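Local coordinates for protein irisin (Homo sapiens, PDB 4LSD) that serves as a muscle-derived hormone thought to mediate benefits of exercise and to induce browning of white fat, its fibronectin type III domain forming a dimer, at residues Val20-Phe34 with Ile49-Leu61. Numbering follows the deposited sequence.
Sequences VVSWDVLEDEVVIGF and IQEVNTTTRSCAL
Strand 20-24 runs antiparallel to strand 58-61, where Val21 and Cys59 exchange two N-H...O bonds, and in the facing sheet strand 31-40 pairs likewise with strand 46-52 through Phe34 and Glu51. Between these two sheets, Trp23 CH2 lies 3.6 Å above the plane of the Phe34 ring, over its centre. The other face of the Phe34 ring looks onto the backbone N of Glu51, and Phe34 CZ meets Cys59 CB at 3.7 Å. With chi1 at 62°, the Trp23 side chain leaves between its own N and carbonyl carbon and brings one indole face under the Arg57 O to Ser58 N peptide. Arg57 bends at chi2 (-72°), passing CD 3.8 Å from Trp23 NE1, so that its guanidinium, 10° from the indole plane, meets Asp28. There Arg57 NH2 makes a salt bridge to Asp28 OD1 through a weak hydrogen bond (3.3 Å), the guanidinium and carboxylate planes nearly coplanar; one in-plane water bridges NE to OD1, another accepts from NH2, and NH1 bonds to Thr56 O. Glu51 extends beside Phe34, but its carboxylate pairs with Arg47 of the second subunit, a residue required for dimerization. The stacked sheets with an indole between them form the fibronectin type III sandwich, whose strand 46-52 continues the sheet into the partner subunit.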
# COMPACT_ATOMS: atom_id res chain seq x y z
N VAL A 20 -5.77 9.00 -7.06
CA VAL A 20 -4.32 9.08 -7.19
C VAL A 20 -3.87 10.30 -6.40
O VAL A 20 -4.50 11.35 -6.48
CB VAL A 20 -3.88 9.26 -8.67
CG1 VAL A 20 -2.36 9.43 -8.72
CG2 VAL A 20 -4.30 8.04 -9.50
N VAL A 21 -2.80 10.15 -5.63
CA VAL A 21 -2.27 11.23 -4.79
C VAL A 21 -0.93 11.67 -5.35
O VAL A 21 -0.11 10.83 -5.70
CB VAL A 21 -2.05 10.74 -3.34
CG1 VAL A 21 -1.49 11.86 -2.47
CG2 VAL A 21 -3.35 10.21 -2.77
N SER A 22 -0.70 12.97 -5.43
CA SER A 22 0.56 13.50 -5.95
C SER A 22 1.13 14.50 -4.97
O SER A 22 0.40 15.06 -4.15
CB SER A 22 0.37 14.21 -7.29
OG SER A 22 -0.42 13.43 -8.17
N TRP A 23 2.43 14.76 -5.08
CA TRP A 23 3.07 15.71 -4.20
C TRP A 23 4.39 16.13 -4.78
O TRP A 23 4.81 15.63 -5.83
CB TRP A 23 3.32 15.09 -2.83
CG TRP A 23 4.24 13.90 -2.87
CD1 TRP A 23 5.61 13.90 -2.79
CD2 TRP A 23 3.86 12.54 -3.05
NE1 TRP A 23 6.10 12.61 -2.91
CE2 TRP A 23 5.04 11.76 -3.08
CE3 TRP A 23 2.62 11.89 -3.21
CZ2 TRP A 23 5.02 10.37 -3.24
CZ3 TRP A 23 2.60 10.51 -3.37
CH2 TRP A 23 3.79 9.77 -3.39
N ASP A 24 5.04 17.06 -4.09
CA ASP A 24 6.34 17.54 -4.49
C ASP A 24 7.14 17.56 -3.22
O ASP A 24 6.58 17.54 -2.12
CB ASP A 24 6.31 18.98 -5.02
CG ASP A 24 5.42 19.13 -6.21
OD1 ASP A 24 5.60 18.38 -7.19
OD2 ASP A 24 4.54 20.02 -6.15
N VAL A 25 8.45 17.60 -3.38
CA VAL A 25 9.34 17.66 -2.24
C VAL A 25 10.25 18.83 -2.55
O VAL A 25 10.33 19.28 -3.69
CB VAL A 25 10.17 16.37 -2.09
CG1 VAL A 25 9.25 15.20 -1.81
CG2 VAL A 25 10.98 16.12 -3.35
N LEU A 26 10.92 19.35 -1.52
CA LEU A 26 11.82 20.48 -1.71
C LEU A 26 13.20 20.00 -2.16
O LEU A 26 13.84 20.62 -3.00
CB LEU A 26 11.95 21.27 -0.40
CG LEU A 26 10.84 22.25 0.01
CD1 LEU A 26 9.53 21.94 -0.67
CD2 LEU A 26 10.69 22.19 1.53
N GLU A 27 13.64 18.86 -1.61
CA GLU A 27 14.96 18.32 -1.95
C GLU A 27 14.91 17.02 -2.76
O GLU A 27 15.07 15.94 -2.21
CB GLU A 27 15.74 18.07 -0.66
CG GLU A 27 15.55 19.17 0.37
CD GLU A 27 15.09 18.63 1.71
OE1 GLU A 27 15.95 18.36 2.58
OE2 GLU A 27 13.86 18.46 1.89
N ASP A 28 14.72 17.13 -4.07
CA ASP A 28 14.66 15.93 -4.91
C ASP A 28 15.93 15.08 -4.83
O ASP A 28 15.89 13.88 -5.05
CB ASP A 28 14.41 16.33 -6.36
CG ASP A 28 13.16 17.17 -6.54
OD1 ASP A 28 12.04 16.60 -6.57
OD2 ASP A 28 13.29 18.40 -6.65
N GLU A 29 17.06 15.69 -4.50
CA GLU A 29 18.31 14.94 -4.43
C GLU A 29 18.44 14.01 -3.21
O GLU A 29 19.29 13.13 -3.19
CB GLU A 29 19.50 15.91 -4.44
CG GLU A 29 19.65 16.74 -3.16
CD GLU A 29 20.79 17.76 -3.21
OE1 GLU A 29 21.19 18.26 -2.13
OE2 GLU A 29 21.28 18.07 -4.32
N VAL A 30 17.59 14.21 -2.21
CA VAL A 30 17.64 13.44 -0.97
C VAL A 30 16.51 12.41 -0.77
O VAL A 30 16.68 11.43 -0.04
CB VAL A 30 17.67 14.45 0.22
CG1 VAL A 30 17.35 13.76 1.52
CG2 VAL A 30 19.05 15.09 0.31
N VAL A 31 15.37 12.65 -1.41
CA VAL A 31 14.20 11.79 -1.28
C VAL A 31 14.26 10.50 -2.09
O VAL A 31 14.25 10.52 -3.32
CB VAL A 31 12.92 12.59 -1.63
CG1 VAL A 31 11.71 11.68 -1.68
CG2 VAL A 31 12.70 13.67 -0.57
N ILE A 32 14.30 9.37 -1.38
CA ILE A 32 14.36 8.05 -2.01
C ILE A 32 13.04 7.29 -1.96
O ILE A 32 12.90 6.23 -2.58
CB ILE A 32 15.44 7.18 -1.34
CG1 ILE A 32 15.02 6.77 0.08
CG2 ILE A 32 16.75 7.95 -1.30
CD1 ILE A 32 16.06 5.95 0.82
N GLY A 33 12.06 7.82 -1.24
CA GLY A 33 10.79 7.13 -1.14
C GLY A 33 9.71 7.94 -0.45
O GLY A 33 9.83 9.15 -0.26
N PHE A 34 8.64 7.26 -0.07
CA PHE A 34 7.53 7.92 0.58
C PHE A 34 6.69 6.96 1.40
O PHE A 34 6.69 5.75 1.17
CB PHE A 34 6.63 8.54 -0.47
CG PHE A 34 5.78 7.53 -1.20
CD1 PHE A 34 4.56 7.11 -0.66
CD2 PHE A 34 6.19 7.00 -2.41
CE1 PHE A 34 3.77 6.18 -1.31
CE2 PHE A 34 5.40 6.06 -3.09
CZ PHE A 34 4.19 5.65 -2.54
N ILE A 49 0.85 2.72 2.88
CA ILE A 49 1.63 2.34 1.71
C ILE A 49 2.98 3.01 1.80
O ILE A 49 3.08 4.18 2.11
CB ILE A 49 0.99 2.80 0.41
CG1 ILE A 49 -0.41 2.21 0.27
CG2 ILE A 49 1.86 2.35 -0.76
CD1 ILE A 49 -1.18 2.78 -0.89
N GLN A 50 4.04 2.25 1.54
CA GLN A 50 5.39 2.79 1.57
C GLN A 50 6.12 2.25 0.35
O GLN A 50 5.91 1.12 -0.05
CB GLN A 50 6.14 2.36 2.84
CG GLN A 50 7.51 3.01 3.01
CD GLN A 50 8.40 2.30 4.03
OE1 GLN A 50 9.09 1.32 3.71
NE2 GLN A 50 8.39 2.79 5.26
N GLU A 51 6.94 3.09 -0.29
CA GLU A 51 7.72 2.66 -1.44
C GLU A 51 9.05 3.34 -1.26
O GLU A 51 9.13 4.51 -0.93
CB GLU A 51 7.08 3.07 -2.77
CG GLU A 51 5.83 2.28 -3.11
CD GLU A 51 5.36 2.53 -4.53
OE1 GLU A 51 5.84 3.51 -5.15
OE2 GLU A 51 4.50 1.77 -5.03
N VAL A 52 10.12 2.58 -1.47
CA VAL A 52 11.45 3.11 -1.31
C VAL A 52 12.27 2.76 -2.55
O VAL A 52 11.90 1.85 -3.30
CB VAL A 52 12.07 2.53 -0.01
CG1 VAL A 52 13.55 2.80 0.07
CG2 VAL A 52 11.36 3.18 1.19
N ASN A 53 13.36 3.49 -2.76
CA ASN A 53 14.24 3.31 -3.91
C ASN A 53 13.47 3.57 -5.21
O ASN A 53 13.53 2.79 -6.16
CB ASN A 53 14.83 1.91 -3.92
CG ASN A 53 16.22 1.88 -4.51
OD1 ASN A 53 16.99 2.82 -4.31
ND2 ASN A 53 16.55 0.81 -5.21
N THR A 54 12.74 4.68 -5.22
CA THR A 54 11.94 5.07 -6.37
C THR A 54 12.02 6.59 -6.53
O THR A 54 12.41 7.30 -5.60
CB THR A 54 10.47 4.67 -6.14
OG1 THR A 54 9.68 5.03 -7.28
CG2 THR A 54 9.92 5.36 -4.90
N THR A 55 11.65 7.10 -7.70
CA THR A 55 11.67 8.54 -7.93
C THR A 55 10.25 9.05 -8.08
O THR A 55 10.03 10.21 -8.39
CB THR A 55 12.47 8.92 -9.22
OG1 THR A 55 12.07 8.07 -10.30
CG2 THR A 55 13.96 8.81 -8.99
N THR A 56 9.28 8.17 -7.85
CA THR A 56 7.86 8.51 -8.00
C THR A 56 7.35 9.67 -7.15
O THR A 56 7.87 9.95 -6.06
CB THR A 56 6.97 7.27 -7.71
OG1 THR A 56 5.66 7.50 -8.25
CG2 THR A 56 6.86 6.99 -6.22
N ARG A 57 6.34 10.36 -7.67
CA ARG A 57 5.73 11.48 -6.98
C ARG A 57 4.21 11.31 -6.92
O ARG A 57 3.46 12.28 -6.74
CB ARG A 57 6.11 12.80 -7.66
CG ARG A 57 7.60 13.20 -7.51
CD ARG A 57 7.95 13.67 -6.10
NE ARG A 57 9.37 13.97 -5.94
CZ ARG A 57 10.33 13.06 -5.79
NH1 ARG A 57 10.04 11.77 -5.75
NH2 ARG A 57 11.60 13.44 -5.66
N SER A 58 3.75 10.08 -7.09
CA SER A 58 2.33 9.79 -7.00
C SER A 58 2.10 8.35 -6.55
O SER A 58 2.94 7.47 -6.75
CB SER A 58 1.61 10.05 -8.33
OG SER A 58 2.23 9.37 -9.40
N CYS A 59 0.96 8.15 -5.93
CA CYS A 59 0.60 6.86 -5.41
C CYS A 59 -0.89 6.66 -5.56
O CYS A 59 -1.68 7.49 -5.13
CB CYS A 59 0.99 6.81 -3.94
SG CYS A 59 0.41 5.36 -3.08
N ALA A 60 -1.28 5.55 -6.18
CA ALA A 60 -2.69 5.24 -6.38
C ALA A 60 -3.31 4.58 -5.15
O ALA A 60 -2.64 3.83 -4.45
CB ALA A 60 -2.85 4.31 -7.56
N LEU A 61 -4.58 4.88 -4.89
CA LEU A 61 -5.30 4.30 -3.76
C LEU A 61 -6.46 3.57 -4.40
O LEU A 61 -7.28 4.16 -5.10
CB LEU A 61 -5.82 5.40 -2.83
CG LEU A 61 -4.77 6.40 -2.36
CD1 LEU A 61 -5.48 7.62 -1.78
CD2 LEU A 61 -3.84 5.77 -1.33
O HOH W 1 9.06 17.06 -6.58
O HOH W 2 14.08 12.21 -5.64